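Local structure of transcriptional regulatory protein FixJ (Sinorhizobium meliloti, 1DBW) at residues A[17-20]-A[21-25]; A[67-71]-A[72-76]; A[85-88]-A[89-93]. The protein activates transcription of the nitrogen-fixation regulatory genes nifA and fixK once switched on by FixL, and is represented by its magnesium-binding receiver domain. The protein carries 2 engineered substitutions. One frame throughout, in Å; residues are numbered along the deposited sequence. Where two conformers were deposited one is given.

The three contacts are worked examples of how a helix organises its own ends and middle in the doubly wound receiver fold. Interaction 1 lies along helix 13-25, interaction 2 is the C-terminal exit of helix 62-71, and interaction 3 is the N-terminal start of helix 87-95. The centres of interactions 1 and 2 are about 26 Å apart, on opposite sides of the domain's centre; those of 2 and 3 are about 20 Å apart. Two approach the magnesium site, which includes Asp54, the probable phosphorylation site: the side chain of Leu19 is about 5 Å from that of Asp10, and that of Met89 about 7 Å from that of Asp54. Interaction 2 lies away from it.

Interaction 1 of 3, residues A[17-20]-A[21-25]; sequences KSLA and FMLTM
A chi1 of -180° swings Leu19 CG beside its carbonyl carbon, while chi1 -67° in Leu23 sets CG beside the backbone nitrogen, and the two leucines converge one turn apart on helix 13-25, in the first beta-alpha-beta unit of the receiver domain. Leu19 CG lies 4.1 Å from Leu23 CD1. Met22, folded at chi2 and chi3, brings its CE to 3.7 Å from Leu19 CD1, and both pairs of side chains approach at a slant. Leu19 and Leu23 face the sheet, Leu19 packing on Ile8 and Leu23 on Val6 and Ile8 of strand 5-10, while Met22 reaches helix 108-119. Beneath the side chains run ordinary i to i+4 backbone bonds, among them Leu23 N to Leu19 O at 2.9 Å. On another side of the helix the Phe21 ring lies with one face over Lys17 C, which sits 4.0 Å above the ring plane and toward its rim. Thr24 folds its hydroxyl back on the preceding turn, giving Ala20 O two donors: Thr24 N at 2.8 Å and, from the opposite face of the carbonyl plane, Thr24 OG1 at 2.9 Å.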
# COMPACT_ATOMS: atom_id res chain seq x y z
N LYS A 17 11.64 -4.76 2.74
CA LYS A 17 12.24 -4.75 4.08
C LYS A 17 12.58 -3.32 4.51
O LYS A 17 12.27 -2.93 5.63
CB LYS A 17 13.49 -5.64 4.10
CG LYS A 17 13.20 -7.08 3.67
CD LYS A 17 14.43 -7.81 3.12
CE LYS A 17 14.00 -9.06 2.36
NZ LYS A 17 15.14 -9.82 1.77
N SER A 18 13.17 -2.56 3.60
CA SER A 18 13.56 -1.17 3.85
C SER A 18 12.38 -0.31 4.33
O SER A 18 12.46 0.34 5.37
CB SER A 18 14.16 -0.57 2.57
OG SER A 18 14.36 0.82 2.70
N LEU A 19 11.28 -0.34 3.57
CA LEU A 19 10.08 0.43 3.91
C LEU A 19 9.48 -0.08 5.21
O LEU A 19 9.20 0.71 6.12
CB LEU A 19 9.01 0.35 2.81
CG LEU A 19 7.72 1.15 3.11
CD1 LEU A 19 8.07 2.62 3.39
CD2 LEU A 19 6.74 1.09 1.92
N ALA A 20 9.31 -1.39 5.31
CA ALA A 20 8.71 -1.97 6.50
C ALA A 20 9.49 -1.65 7.76
O ALA A 20 8.90 -1.28 8.79
CB ALA A 20 8.57 -3.48 6.35
N PHE A 21 10.81 -1.84 7.69
CA PHE A 21 11.66 -1.57 8.84
C PHE A 21 11.60 -0.09 9.22
O PHE A 21 11.55 0.25 10.41
CB PHE A 21 13.10 -2.01 8.57
CG PHE A 21 13.29 -3.51 8.50
CD1 PHE A 21 14.57 -4.06 8.50
CD2 PHE A 21 12.18 -4.37 8.49
CE1 PHE A 21 14.75 -5.46 8.48
CE2 PHE A 21 12.36 -5.76 8.47
CZ PHE A 21 13.64 -6.30 8.47
N MET A 22 11.59 0.78 8.23
CA MET A 22 11.52 2.21 8.49
C MET A 22 10.20 2.56 9.19
O MET A 22 10.22 3.30 10.15
CB MET A 22 11.67 3.02 7.21
CG MET A 22 11.63 4.53 7.43
SD MET A 22 9.98 5.24 7.61
CE MET A 22 9.34 5.04 5.88
N LEU A 23 9.09 1.98 8.75
CA LEU A 23 7.80 2.26 9.38
C LEU A 23 7.78 1.69 10.79
O LEU A 23 7.30 2.34 11.74
CB LEU A 23 6.65 1.69 8.54
CG LEU A 23 6.51 2.42 7.19
CD1 LEU A 23 5.40 1.72 6.39
CD2 LEU A 23 6.16 3.88 7.43
N THR A 24 8.37 0.51 10.93
CA THR A 24 8.46 -0.14 12.23
C THR A 24 9.21 0.76 13.20
O THR A 24 8.78 0.97 14.33
CB THR A 24 9.16 -1.52 12.14
OG1 THR A 24 8.33 -2.41 11.38
CG2 THR A 24 9.32 -2.11 13.52
N MET A 25 10.32 1.34 12.76
CA MET A 25 11.08 2.20 13.64
C MET A 25 10.33 3.46 14.05
O MET A 25 10.63 4.05 15.10
CB MET A 25 12.45 2.52 13.05
CG MET A 25 13.32 1.29 12.89
SD MET A 25 14.96 1.65 12.22
CE MET A 25 15.20 3.31 12.76

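Interaction 2 of 3, residues A[67-71]-A[72-76]; sequences RNLGD and LKINI
The flat groups that meet here are peptide carbonyls of the last helical turn, Gly70 and Asp71, each approached over a face by Lys73. Lys73 N donates to Gly70 O at 2.9 Å, standing 64° out of the carbonyl plane. Lys73 NZ reaches Asp71 O at 2.9 Å, also from above the plane. At the third carbonyl, that of Leu69, Ile74 N bonds from a tilted position at 3.2 Å. Together with the positive phi of Lys73 (65°), the bonds Lys73 N to Gly70 O and Ile74 N to Leu69 O make a Schellman motif that ends helix 62-71 and turns the chain toward strand 78-82. The lysine's bend at chi2 (-57°) brings CD to 3.7 Å from Gly70 O, and a second, at chi4, turns NZ back onto Asp71 O. Leu72 lies alongside the same turn, its CG 3.4 Å from Asn68 O, and its side chain continues onto Leu40 of helix 36-42. Leu69, buried, packs on Leu40 and on Leu51 of strand 49-54. Since the C-terminal carbonyls of a helix gather negative potential, the ammonium of Lys73 probably offsets part of it, with the Asp71 carboxylate near enough to add to the attraction without touching.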
# COMPACT_ATOMS: atom_id res chain seq x y z
N ARG A 67 -8.19 -3.45 -7.95
CA ARG A 67 -9.31 -3.94 -8.73
C ARG A 67 -9.78 -5.26 -8.15
O ARG A 67 -10.98 -5.46 -7.93
CB ARG A 67 -8.90 -4.10 -10.19
N ASN A 68 -8.83 -6.14 -7.85
CA ASN A 68 -9.12 -7.45 -7.27
C ASN A 68 -9.75 -7.33 -5.87
O ASN A 68 -10.63 -8.11 -5.50
CB ASN A 68 -7.87 -8.32 -7.24
CG ASN A 68 -7.41 -8.75 -8.64
OD1 ASN A 68 -6.38 -9.41 -8.78
ND2 ASN A 68 -8.16 -8.39 -9.67
N LEU A 69 -9.29 -6.34 -5.10
CA LEU A 69 -9.86 -6.10 -3.77
C LEU A 69 -11.30 -5.66 -3.97
O LEU A 69 -12.20 -6.12 -3.26
CB LEU A 69 -9.08 -5.02 -3.04
CG LEU A 69 -7.75 -5.54 -2.45
CD1 LEU A 69 -6.88 -4.37 -2.03
CD2 LEU A 69 -7.99 -6.44 -1.26
N GLY A 70 -11.51 -4.78 -4.94
CA GLY A 70 -12.86 -4.34 -5.25
C GLY A 70 -13.79 -5.52 -5.56
O GLY A 70 -14.94 -5.57 -5.11
N ASP A 71 -13.31 -6.48 -6.34
CA ASP A 71 -14.12 -7.66 -6.70
C ASP A 71 -14.45 -8.54 -5.50
O ASP A 71 -15.49 -9.20 -5.49
CB ASP A 71 -13.42 -8.47 -7.80
CG ASP A 71 -13.56 -7.83 -9.17
OD1 ASP A 71 -14.57 -7.12 -9.38
OD2 ASP A 71 -12.68 -8.03 -10.04
N LEU A 72 -13.57 -8.55 -4.51
CA LEU A 72 -13.78 -9.31 -3.29
C LEU A 72 -14.77 -8.58 -2.39
O LEU A 72 -15.16 -9.10 -1.34
CB LEU A 72 -12.46 -9.47 -2.54
CG LEU A 72 -11.48 -10.47 -3.15
CD1 LEU A 72 -10.14 -10.41 -2.41
CD2 LEU A 72 -12.08 -11.86 -3.05
N LYS A 73 -15.18 -7.38 -2.81
CA LYS A 73 -16.11 -6.51 -2.08
C LYS A 73 -15.49 -6.05 -0.75
O LYS A 73 -16.18 -5.85 0.25
CB LYS A 73 -17.46 -7.20 -1.84
CG LYS A 73 -18.15 -7.74 -3.12
CD LYS A 73 -18.37 -6.64 -4.17
CE LYS A 73 -19.02 -7.20 -5.43
NZ LYS A 73 -18.15 -8.23 -6.07
N ILE A 74 -14.18 -5.85 -0.78
CA ILE A 74 -13.41 -5.41 0.38
C ILE A 74 -12.79 -4.04 0.08
O ILE A 74 -12.23 -3.84 -0.99
CB ILE A 74 -12.24 -6.40 0.68
CG1 ILE A 74 -12.78 -7.74 1.17
CG2 ILE A 74 -11.30 -5.80 1.70
CD1 ILE A 74 -13.46 -7.67 2.50
N ASN A 75 -12.97 -3.09 0.98
CA ASN A 75 -12.34 -1.80 0.80
C ASN A 75 -11.27 -1.58 1.87
O ASN A 75 -11.51 -1.83 3.05
CB ASN A 75 -13.32 -0.65 0.82
CG ASN A 75 -12.66 0.66 0.42
OD1 ASN A 75 -12.67 1.62 1.19
ND2 ASN A 75 -12.04 0.69 -0.76
N ILE A 76 -10.07 -1.24 1.43
CA ILE A 76 -8.95 -1.00 2.34
C ILE A 76 -8.28 0.26 1.81
O ILE A 76 -7.91 0.30 0.62
CB ILE A 76 -7.93 -2.20 2.33
CG1 ILE A 76 -8.62 -3.46 2.88
CG2 ILE A 76 -6.70 -1.87 3.23
CD1 ILE A 76 -7.74 -4.73 3.04

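Interaction 3 of 3, residues A[85-88]-A[89-93]; sequences GDVP and MAVEA
An N-cap opens helix 87-95, the helix of the beta-alpha-beta unit that links strands 78-82 and 100-103. Asp86, just before the first turn, accepts a capping bond from Met89 N through OD1 at 3.0 Å. The N-H points almost straight at the oxygen (164°) yet meets it from above the carboxylate plane. Asp86 CG is turned anti to the backbone nitrogen (chi1 -166°), which swings the carboxylate over the start of the helix, with Asp86 CG 3.5 Å from Met89 CB. Were Asp86 replaced by an alanine, Met89 N would probably lose its capping acceptor, and the positive end of the helix dipole would be less well balanced. Past the cap, regular backbone bonds take over: Val91 N to Val87 O at 3.0 Å and Glu92 N to Pro88 O at 2.8 Å. Val87 and Val91 lie side by side, one turn apart, with Val87 CG1 4.1 Å from Val91 CG2. Among the neighbouring elements, Met89 rests on Thr82 and Ala93 on Val80 of strand 78-82, while the loop before the cap is tied by Gly85 N to the carboxylate of Glu103 on strand 100-103.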
# COMPACT_ATOMS: atom_id res chain seq x y z
N GLY A 85 8.92 8.90 -12.40
CA GLY A 85 8.49 9.42 -13.69
C GLY A 85 7.37 8.68 -14.40
O GLY A 85 7.04 9.01 -15.55
N ASP A 86 6.77 7.68 -13.74
CA ASP A 86 5.69 6.88 -14.34
C ASP A 86 4.34 7.58 -14.16
O ASP A 86 3.65 7.38 -13.16
CB ASP A 86 5.64 5.49 -13.71
CG ASP A 86 4.79 4.52 -14.51
OD1 ASP A 86 3.82 4.94 -15.19
OD2 ASP A 86 5.08 3.31 -14.45
N VAL A 87 3.94 8.34 -15.17
CA VAL A 87 2.69 9.09 -15.10
C VAL A 87 1.45 8.21 -15.18
O VAL A 87 0.54 8.34 -14.37
CB VAL A 87 2.62 10.20 -16.20
CG1 VAL A 87 1.46 11.17 -15.92
CG2 VAL A 87 3.96 10.93 -16.29
N PRO A 88 1.40 7.27 -16.14
CA PRO A 88 0.20 6.45 -16.20
C PRO A 88 -0.07 5.66 -14.94
O PRO A 88 -1.21 5.56 -14.52
CB PRO A 88 0.47 5.52 -17.40
CG PRO A 88 1.35 6.33 -18.27
CD PRO A 88 2.30 7.00 -17.29
N MET A 89 0.97 5.09 -14.32
CA MET A 89 0.75 4.30 -13.10
C MET A 89 0.05 5.12 -12.03
O MET A 89 -0.89 4.66 -11.38
CB MET A 89 2.06 3.74 -12.54
CG MET A 89 1.85 2.57 -11.60
SD MET A 89 3.38 1.92 -10.81
CE MET A 89 4.62 2.45 -11.83
N ALA A 90 0.53 6.35 -11.82
CA ALA A 90 -0.06 7.24 -10.83
C ALA A 90 -1.50 7.61 -11.17
O ALA A 90 -2.37 7.64 -10.30
CB ALA A 90 0.78 8.53 -10.69
N VAL A 91 -1.74 7.92 -12.44
CA VAL A 91 -3.08 8.30 -12.87
C VAL A 91 -4.05 7.13 -12.67
O VAL A 91 -5.12 7.31 -12.10
CB VAL A 91 -3.06 8.78 -14.37
CG1 VAL A 91 -4.45 9.03 -14.89
CG2 VAL A 91 -2.19 10.04 -14.47
N GLU A 92 -3.60 5.93 -13.03
CA GLU A 92 -4.42 4.73 -12.93
C GLU A 92 -4.67 4.33 -11.48
O GLU A 92 -5.75 3.86 -11.16
CB GLU A 92 -3.80 3.59 -13.73
CG GLU A 92 -3.91 3.81 -15.25
CD GLU A 92 -5.35 4.11 -15.72
OE1 GLU A 92 -5.54 5.06 -16.52
OE2 GLU A 92 -6.30 3.41 -15.28
N ALA A 93 -3.72 4.62 -10.61
CA ALA A 93 -3.84 4.31 -9.19
C ALA A 93 -4.95 5.16 -8.58
O ALA A 93 -5.81 4.63 -7.85
CB ALA A 93 -2.52 4.56 -8.47